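Local coordinates for ABC transporter, permease protein, putative (Porphyromonas gingivalis, PDB 2P0S) that is probably part of an ABC-type membrane transporter, of whose permease chain this is a single domain, crystallised apart from the rest, at residues A[9-15]-A[30-36]. Sequence-based numbering, arbitrary orientation.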
loop_
_atom_site.group_PDB
_atom_site.type_symbol
_atom_site.label_atom_id
_atom_site.label_comp_id
_atom_site.label_asym_id
_atom_site.label_seq_id
_atom_site.Cartn_x
_atom_site.Cartn_y
_atom_site.Cartn_z
HETATM N N MSE A 9 2.546 15.531 -1.777
HETATM C CA MSE A 9 3.253 14.262 -2.162
HETATM C C MSE A 9 4.740 14.435 -1.848
HETATM O O MSE A 9 5.354 15.511 -2.220
HETATM C CB MSE A 9 3.134 13.956 -3.659
HETATM C CG MSE A 9 2.316 12.742 -4.050
HETATM SE SE MSE A 9 2.344 12.666 -5.973
HETATM C CE MSE A 9 2.238 14.605 -6.115
ATOM N N LYS A 10 5.350 13.395 -1.233
ATOM C CA LYS A 10 6.805 13.370 -1.185
ATOM C C LYS A 10 7.415 13.002 -2.478
ATOM O O LYS A 10 6.851 12.155 -3.195
ATOM C CB LYS A 10 7.429 12.379 -0.215
ATOM C CG LYS A 10 6.607 11.358 0.407
ATOM C CD LYS A 10 6.855 11.455 1.916
ATOM C CE LYS A 10 6.766 12.876 2.335
ATOM N NZ LYS A 10 6.055 12.903 3.627
ATOM N N THR A 11 8.578 13.605 -2.743
ATOM C CA THR A 11 9.376 13.354 -3.935
ATOM C C THR A 11 10.445 12.335 -3.570
ATOM O O THR A 11 11.283 12.576 -2.665
ATOM C CB THR A 11 9.978 14.650 -4.393
ATOM O OG1 THR A 11 8.869 15.531 -4.703
ATOM C CG2 THR A 11 10.853 14.506 -5.636
ATOM N N ILE A 12 10.486 11.224 -4.301
ATOM C CA ILE A 12 11.536 10.224 -4.021
ATOM C C ILE A 12 12.401 9.997 -5.258
ATOM O O ILE A 12 11.859 9.638 -6.361
ATOM C CB ILE A 12 10.828 8.921 -3.655
ATOM C CG1 ILE A 12 9.897 9.142 -2.450
ATOM C CG2 ILE A 12 11.844 7.813 -3.446
ATOM C CD1 ILE A 12 9.198 7.858 -2.003
ATOM N N ALA A 13 13.697 10.246 -5.128
ATOM C CA ALA A 13 14.581 10.090 -6.276
ATOM C C ALA A 13 14.986 8.607 -6.305
ATOM O O ALA A 13 15.387 8.118 -5.313
ATOM C CB ALA A 13 15.779 10.826 -6.131
ATOM N N ILE A 14 15.001 8.000 -7.481
ATOM C CA ILE A 14 15.349 6.582 -7.602
ATOM C C ILE A 14 16.769 6.459 -8.138
ATOM O O ILE A 14 17.086 6.872 -9.287
ATOM C CB ILE A 14 14.378 5.807 -8.485
ATOM C CG1 ILE A 14 12.900 5.988 -7.960
ATOM C CG2 ILE A 14 14.906 4.341 -8.610
ATOM C CD1 ILE A 14 11.814 5.300 -8.839
ATOM N N ALA A 15 17.656 5.824 -7.346
ATOM C CA ALA A 15 19.099 5.582 -7.744
ATOM C C ALA A 15 19.242 4.071 -7.925
ATOM O O ALA A 15 19.649 3.382 -6.980
ATOM C CB ALA A 15 20.086 5.998 -6.687
ATOM N N GLU A 30 0.715 7.754 -5.300
ATOM C CA GLU A 30 0.981 8.136 -3.915
ATOM C C GLU A 30 2.200 9.032 -3.672
ATOM O O GLU A 30 2.178 9.807 -2.720
ATOM C CB GLU A 30 1.253 6.864 -3.056
ATOM C CG GLU A 30 0.002 6.251 -2.506
ATOM C CD GLU A 30 0.344 5.272 -1.378
ATOM O OE1 GLU A 30 0.727 4.111 -1.737
ATOM O OE2 GLU A 30 0.257 5.700 -0.166
ATOM N N PHE A 31 3.283 8.791 -4.447
ATOM C CA PHE A 31 4.549 9.492 -4.315
ATOM C C PHE A 31 5.010 10.037 -5.695
ATOM O O PHE A 31 4.659 9.461 -6.742
ATOM C CB PHE A 31 5.660 8.657 -3.708
ATOM C CG PHE A 31 5.201 7.859 -2.511
ATOM C CD1 PHE A 31 4.919 8.509 -1.314
ATOM C CD2 PHE A 31 5.004 6.500 -2.607
ATOM C CE1 PHE A 31 4.522 7.794 -0.200
ATOM C CE2 PHE A 31 4.523 5.803 -1.494
ATOM C CZ PHE A 31 4.287 6.486 -0.333
ATOM N N ARG A 32 5.878 11.027 -5.643
ATOM C CA ARG A 32 6.370 11.664 -6.834
ATOM C C ARG A 32 7.783 11.107 -7.170
ATOM O O ARG A 32 8.798 11.603 -6.651
ATOM C CB ARG A 32 6.364 13.201 -6.612
ATOM C CG ARG A 32 6.474 13.897 -7.876
ATOM C CD ARG A 32 6.821 15.425 -7.684
ATOM N NE ARG A 32 7.612 15.805 -8.841
ATOM C CZ ARG A 32 8.799 16.423 -8.841
ATOM N NH1 ARG A 32 9.411 16.673 -10.013
ATOM N NH2 ARG A 32 9.393 16.769 -7.693
ATOM N N PHE A 33 7.864 10.100 -8.048
ATOM C CA PHE A 33 9.150 9.526 -8.301
ATOM C C PHE A 33 9.932 10.219 -9.402
ATOM O O PHE A 33 9.358 10.509 -10.516
ATOM C CB PHE A 33 8.965 8.010 -8.652
ATOM C CG PHE A 33 8.518 7.196 -7.458
ATOM C CD1 PHE A 33 9.501 6.715 -6.539
ATOM C CD2 PHE A 33 7.201 6.825 -7.246
ATOM C CE1 PHE A 33 9.131 6.012 -5.434
ATOM C CE2 PHE A 33 6.796 6.045 -6.100
ATOM C CZ PHE A 33 7.784 5.585 -5.193
ATOM N N VAL A 34 11.230 10.427 -9.179
ATOM C CA VAL A 34 12.105 10.959 -10.194
ATOM C C VAL A 34 13.385 10.252 -10.336
ATOM O O VAL A 34 13.706 9.479 -9.432
ATOM C CB VAL A 34 12.408 12.484 -9.912
ATOM C CG1 VAL A 34 11.117 13.239 -9.663
ATOM C CG2 VAL A 34 13.286 12.624 -8.640
ATOM N N HIS A 35 14.150 10.469 -11.399
ATOM C CA HIS A 35 15.444 9.755 -11.630
ATOM C C HIS A 35 16.441 10.436 -10.781
ATOM O O HIS A 35 16.580 11.740 -10.855
ATOM C CB HIS A 35 15.830 9.955 -13.109
ATOM C CG HIS A 35 17.107 9.324 -13.472
ATOM N ND1 HIS A 35 17.254 7.937 -13.446
ATOM C CD2 HIS A 35 18.306 9.832 -13.813
ATOM C CE1 HIS A 35 18.483 7.635 -13.789
ATOM N NE2 HIS A 35 19.160 8.759 -13.999
ATOM N N ALA A 36 17.216 9.695 -10.025
ATOM C CA ALA A 36 18.367 10.304 -9.301
ATOM C C ALA A 36 19.434 10.781 -10.245
ATOM O O ALA A 36 20.042 10.005 -10.997
ATOM C CB ALA A 36 18.976 9.238 -8.296
#
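The guanidinium of R32, in one of its two modelled conformers, meets T11 at its edge and carries CG1 of V34 over one face, toward the rim. At that edge NH2 of R32 donates a long, conformer-dependent hydrogen bond, 3.3 Å, to OG1 of T11, which sits 17° out of the guanidinium plane; the bond is moderately bent. With CG anti to the backbone N (chi1 -163°), this R32 chain runs alongside T11 before its bend at chi3 brings NH2 back to the hydroxyl. The ring of F31 receives CB of E30, the preceding residue, over one face toward its rim, while CD1 of I12 and CG of K10 approach it obliquely. I12 lies alongside F33, its CB 3.8 Å from CE1 of that ring, while CD1 of I14 comes in obliquely to CD1 of F33 at 3.6 Å, so one aromatic side chain spans two isoleucines. Both isoleucines hold CG1 beside the backbone N, and with chi2 extended CD1 of I12 touches CE1 of F33 and CB of F31 alike.

Between the strands, backbone bonds alternate: R32 N binds K10 O, I12 N binds R32 O, V34 N binds I12 O, I14 N binds V34 O at 2.8 Å, and last A36 N binds I14 O. I12 thus bonds to R32 and V34, on either side of its partner F33, and I14 likewise to V34 and A36 around H35, the pattern of parallel pairing.

Helix 80-100 covers the face bearing I12, F31 and F33, whereas strand 55-59 pairs with the far side of 11-16. Two parallel strands, twisted by 34°, thus form the 32-35 edge of a mixed sheet in the order 32-35, 11-16, 55-59, 70-74, the last antiparallel, packed against a helix in an alpha/beta domain.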